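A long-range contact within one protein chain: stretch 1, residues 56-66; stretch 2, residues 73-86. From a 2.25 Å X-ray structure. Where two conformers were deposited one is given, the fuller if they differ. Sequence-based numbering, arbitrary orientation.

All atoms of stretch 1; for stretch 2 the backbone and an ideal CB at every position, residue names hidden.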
# COMPACT_ATOMS: atom_id res chain seq x y z
N ALA A 56 2.28 8.12 -16.45
CA ALA A 56 2.14 9.50 -16.89
C ALA A 56 3.38 10.28 -16.50
O ALA A 56 3.79 11.18 -17.23
CB ALA A 56 0.89 10.15 -16.30
N ILE A 57 4.01 9.94 -15.38
CA ILE A 57 5.29 10.56 -15.08
C ILE A 57 6.33 10.14 -16.11
O ILE A 57 7.14 10.95 -16.55
CB ILE A 57 5.85 10.25 -13.70
CG1 ILE A 57 5.49 11.37 -12.72
CG2 ILE A 57 7.37 10.20 -13.78
CD1 ILE A 57 4.13 11.25 -12.13
N GLN A 58 6.31 8.87 -16.51
CA GLN A 58 7.19 8.38 -17.57
C GLN A 58 7.06 9.23 -18.85
O GLN A 58 8.07 9.63 -19.43
CB GLN A 58 6.90 6.90 -17.85
CG GLN A 58 7.86 6.22 -18.79
CD GLN A 58 7.41 4.82 -19.13
OE1 GLN A 58 6.94 4.57 -20.24
NE2 GLN A 58 7.52 3.89 -18.17
N LYS A 59 5.83 9.54 -19.27
CA LYS A 59 5.62 10.40 -20.46
C LYS A 59 6.18 11.81 -20.35
O LYS A 59 6.88 12.27 -21.25
CB LYS A 59 4.15 10.45 -20.88
CG LYS A 59 3.86 9.52 -22.03
CD LYS A 59 4.64 8.23 -21.83
CE LYS A 59 4.53 7.30 -23.02
NZ LYS A 59 5.38 6.08 -22.88
N ILE A 60 5.86 12.52 -19.27
CA ILE A 60 6.55 13.75 -18.95
C ILE A 60 8.08 13.57 -18.99
O ILE A 60 8.79 14.39 -19.57
CB ILE A 60 6.12 14.30 -17.59
CG1 ILE A 60 4.62 14.61 -17.61
CG2 ILE A 60 6.94 15.51 -17.22
CD1 ILE A 60 4.05 15.21 -16.32
N GLY A 61 8.60 12.50 -18.40
CA GLY A 61 10.03 12.23 -18.48
C GLY A 61 10.57 12.04 -19.89
O GLY A 61 11.66 12.52 -20.22
N GLU A 62 9.81 11.32 -20.71
CA GLU A 62 10.18 11.08 -22.09
C GLU A 62 10.21 12.38 -22.92
O GLU A 62 10.99 12.48 -23.85
CB GLU A 62 9.26 10.03 -22.71
CG GLU A 62 9.69 8.59 -22.36
CD GLU A 62 8.66 7.52 -22.73
OE1 GLU A 62 7.62 7.84 -23.34
OE2 GLU A 62 8.91 6.34 -22.40
N GLN A 63 9.39 13.35 -22.56
CA GLN A 63 9.41 14.68 -23.19
C GLN A 63 10.69 15.42 -22.83
O GLN A 63 11.33 16.02 -23.69
CB GLN A 63 8.22 15.53 -22.73
CG GLN A 63 6.86 14.95 -23.09
CD GLN A 63 6.71 14.70 -24.57
OE1 GLN A 63 7.57 15.10 -25.36
NE2 GLN A 63 5.63 14.04 -24.96
N ALA A 64 11.04 15.39 -21.54
CA ALA A 64 12.24 16.08 -21.06
C ALA A 64 13.50 15.48 -21.68
O ALA A 64 14.50 16.18 -21.87
CB ALA A 64 12.31 16.03 -19.53
N LEU A 65 13.45 14.19 -22.00
CA LEU A 65 14.59 13.55 -22.65
C LEU A 65 14.80 14.18 -24.01
O LEU A 65 15.94 14.39 -24.42
CB LEU A 65 14.40 12.04 -22.79
CG LEU A 65 14.58 11.25 -21.50
CD1 LEU A 65 14.49 9.77 -21.78
CD2 LEU A 65 15.91 11.59 -20.85
N GLN A 66 13.69 14.49 -24.69
CA GLN A 66 13.69 15.12 -26.02
C GLN A 66 14.18 16.56 -26.03
O GLN A 66 14.68 17.05 -27.05
CB GLN A 66 12.29 15.09 -26.63
CG GLN A 66 12.15 14.12 -27.77
CD GLN A 66 12.56 12.73 -27.39
OE1 GLN A 66 11.95 12.11 -26.51
NE2 GLN A 66 13.59 12.21 -28.05
N UNK A 73 17.03 15.64 -15.93
CA UNK A 73 15.75 15.59 -15.23
C UNK A 73 14.84 14.59 -15.91
O UNK A 73 14.08 13.87 -15.26
CB UNK A 73 15.09 16.97 -15.18
N UNK A 74 14.92 14.55 -17.24
CA UNK A 74 14.22 13.54 -18.02
C UNK A 74 14.57 12.12 -17.59
O UNK A 74 13.68 11.28 -17.45
CB UNK A 74 14.54 13.72 -19.51
N UNK A 75 15.86 11.85 -17.39
CA UNK A 75 16.30 10.52 -16.99
C UNK A 75 15.75 10.16 -15.61
O UNK A 75 15.32 9.05 -15.40
CB UNK A 75 17.83 10.44 -16.99
N UNK A 76 15.77 11.11 -14.69
CA UNK A 76 15.31 10.90 -13.34
C UNK A 76 13.85 10.49 -13.25
O UNK A 76 13.50 9.57 -12.50
CB UNK A 76 15.53 12.17 -12.52
N UNK A 77 12.99 11.16 -14.01
CA UNK A 77 11.55 10.89 -13.97
C UNK A 77 11.21 9.51 -14.53
O UNK A 77 10.34 8.80 -14.03
CB UNK A 77 10.79 11.96 -14.75
N UNK A 78 11.91 9.14 -15.60
CA UNK A 78 11.71 7.86 -16.25
C UNK A 78 12.14 6.75 -15.29
O UNK A 78 11.50 5.69 -15.24
CB UNK A 78 12.49 7.79 -17.57
N UNK A 79 13.19 6.98 -14.51
CA UNK A 79 13.60 5.94 -13.58
C UNK A 79 12.86 5.97 -12.25
O UNK A 79 13.04 5.10 -11.41
CB UNK A 79 15.10 6.06 -13.32
N UNK A 80 12.02 6.97 -12.06
CA UNK A 80 11.13 6.97 -10.92
C UNK A 80 9.96 6.06 -11.23
O UNK A 80 9.55 5.26 -10.40
CB UNK A 80 10.66 8.39 -10.58
N UNK A 81 9.42 6.18 -12.44
CA UNK A 81 8.35 5.27 -12.86
C UNK A 81 8.86 3.83 -12.91
O UNK A 81 8.18 2.92 -12.44
CB UNK A 81 7.80 5.68 -14.23
N UNK A 82 10.03 3.61 -13.49
CA UNK A 82 10.63 2.28 -13.49
C UNK A 82 10.72 1.70 -12.08
O UNK A 82 10.40 0.53 -11.87
CB UNK A 82 12.02 2.33 -14.12
N UNK A 83 11.14 2.52 -11.11
CA UNK A 83 11.24 2.09 -9.72
C UNK A 83 9.90 1.69 -9.14
O UNK A 83 9.77 0.64 -8.50
CB UNK A 83 11.85 3.20 -8.87
N UNK A 84 8.90 2.53 -9.36
CA UNK A 84 7.57 2.24 -8.86
C UNK A 84 7.11 0.93 -9.51
O UNK A 84 6.55 0.06 -8.83
CB UNK A 84 6.60 3.39 -9.15
N UNK A 85 7.36 0.75 -10.80
CA UNK A 85 6.99 -0.51 -11.44
C UNK A 85 7.60 -1.70 -10.71
O UNK A 85 6.94 -2.71 -10.49
CB UNK A 85 7.43 -0.51 -12.91
N UNK A 86 8.86 -1.58 -10.28
CA UNK A 86 9.55 -2.67 -9.58
C UNK A 86 8.96 -2.95 -8.21
O UNK A 86 8.68 -4.10 -7.89
CB UNK A 86 11.04 -2.34 -9.43

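The two helices pack nearly antiparallel, their N-to-C directions 157° apart and their axes approaching to 7.3 Å, a short distance that leaves little room for side chains where the backbones meet.

At position 73 CA-to-CB points sideways, and the ideal CB lies 5.2 Å from Ala64 CB. Stretch 1 constrains little here, so many residues would suit; the deposited residue is Leu73, which barely touches the other helix.

Position 74 is far more restrictive. Its CB direction runs straight into stretch 1, and an ideal CB would stand 2.8 Å from Leu65 N and 3.0 Å from Ala64 C, both clashes. The helical backbone angles (-56/-45) are open to any residue, so it is the lack of space that calls for glycine. Gly74 is found, and its bare CA comes 3.5 Å from Gly61 O and 3.5 Å from Ala64 CB. The close approach is mutual: Gly61 CA and Gly74 CA are 4.4 Å apart.

At position 75 CA-to-CB points away, with Leu65 CD2 4.5 Å from the ideal CB. A long side chain, polar or aliphatic, could fold back over that methyl. Glu75 does so, with chi1 and chi2 both m, bringing its CD to 3.6 Å from Leu65 CD2. Position 76 points away with nothing of stretch 1 near its CB; it is Ile76.

Position 77 faces stretch 1, its ideal CB 3.8 Å from Gly61 CA and 4.0 Å from Ile57 CG2. The apolar surroundings suit an aliphatic residue. Leu77 packs its CB against Ile57 CG2 at 4.0 Å and extends CD1 to 4.2 Å from Ile60 CG2.

Position 78 points sideways over a hollow left by the missing side chain of Gly61, bordered by Gln58, Glu62 and Leu65. A small or medium apolar residue would fit. Val78 is the knob in this hole: its CG2 lies 3.8 Å from Gly61 C and 4.3 Å from Leu65 CD1.

Position 79 is out of reach and holds Gln79. Position 80 points toward stretch 1, with Ile57 CG2 4.9 Å from its ideal CB, and an apolar residue would be at home; the end of Met80, however, leads away.

At position 81 the CB points toward stretch 1, 3.9 Å from Gln58 CB, and the Gln58 amide is nearby. Alanine would fit, as would a small polar residue able to accept from that amide. In Ser81, OG receives a weak hydrogen bond from Gln58 NE2 (3.4 Å) and itself donates to Val78 O (2.9 Å).

Position 82 is sideways and loosely constrained, though an acceptor could turn toward the Gln58 amide. Asp82 OD1 stops 4.0 Å from Gln58 NE2 and instead forms a salt bridge with NH1 of the residue at 85 (2.7 Å). Positions 83, 84 and 86, beyond reach, are Thr83, Gln84 and His86.

Position 85 points toward stretch 1 across open space that only a long side chain could span. Arg85 brings NH2 to 3.5 Å from Gln58 NE2, but two donors meet there without a hydrogen bond.

Stretch 2 (73-86) LGEILVQMSDTQRH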
# COMPACT_ATOMS: atom_id res chain seq x y z
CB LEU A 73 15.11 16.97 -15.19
CG LEU A 73 15.90 17.97 -14.35
CD1 LEU A 73 15.51 19.41 -14.68
CD2 LEU A 73 15.76 17.67 -12.85
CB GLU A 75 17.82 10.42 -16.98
CG GLU A 75 18.48 10.50 -18.37
CD GLU A 75 18.15 9.30 -19.27
OE1 GLU A 75 18.71 9.22 -20.38
OE2 GLU A 75 17.33 8.45 -18.86
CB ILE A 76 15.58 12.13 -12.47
CG1 ILE A 76 17.09 12.32 -12.31
CG2 ILE A 76 14.85 11.99 -11.13
CD1 ILE A 76 17.51 13.62 -11.65
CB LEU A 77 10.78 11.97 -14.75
CG LEU A 77 10.89 13.38 -14.17
CD1 LEU A 77 10.48 14.46 -15.22
CD2 LEU A 77 10.06 13.51 -12.91
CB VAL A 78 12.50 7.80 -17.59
CG1 VAL A 78 12.55 6.39 -18.14
CG2 VAL A 78 11.86 8.74 -18.60
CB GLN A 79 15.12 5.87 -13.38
CG GLN A 79 15.85 7.17 -13.21
CD GLN A 79 17.35 6.95 -13.21
OE1 GLN A 79 17.85 6.10 -12.46
NE2 GLN A 79 18.07 7.70 -14.04
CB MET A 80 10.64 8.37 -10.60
CG MET A 80 11.63 9.24 -9.86
SD MET A 80 11.03 10.94 -9.74
CE MET A 80 12.22 11.64 -8.59
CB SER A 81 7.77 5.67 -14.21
OG SER A 81 8.63 5.28 -15.26
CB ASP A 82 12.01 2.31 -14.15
CG ASP A 82 11.93 2.56 -15.65
OD1 ASP A 82 10.80 2.65 -16.17
OD2 ASP A 82 13.00 2.66 -16.29
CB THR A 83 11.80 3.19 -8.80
OG1 THR A 83 13.09 3.57 -9.26
CG2 THR A 83 11.90 2.69 -7.34
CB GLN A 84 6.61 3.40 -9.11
CG GLN A 84 5.15 3.07 -8.77
CD GLN A 84 4.50 2.22 -9.84
OE1 GLN A 84 3.50 1.53 -9.60
NE2 GLN A 84 5.06 2.27 -11.05
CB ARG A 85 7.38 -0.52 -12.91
CG ARG A 85 6.82 -1.70 -13.68
CD ARG A 85 6.90 -1.47 -15.19
NE ARG A 85 8.26 -1.20 -15.66
CZ ARG A 85 8.66 -0.03 -16.17
NH1 ARG A 85 9.91 0.11 -16.59
NH2 ARG A 85 7.82 0.99 -16.27
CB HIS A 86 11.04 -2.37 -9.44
CG HIS A 86 11.75 -2.25 -10.74
ND1 HIS A 86 11.71 -3.23 -11.71
CD2 HIS A 86 12.54 -1.27 -11.24
CE1 HIS A 86 12.43 -2.86 -12.75
NE2 HIS A 86 12.95 -1.67 -12.49
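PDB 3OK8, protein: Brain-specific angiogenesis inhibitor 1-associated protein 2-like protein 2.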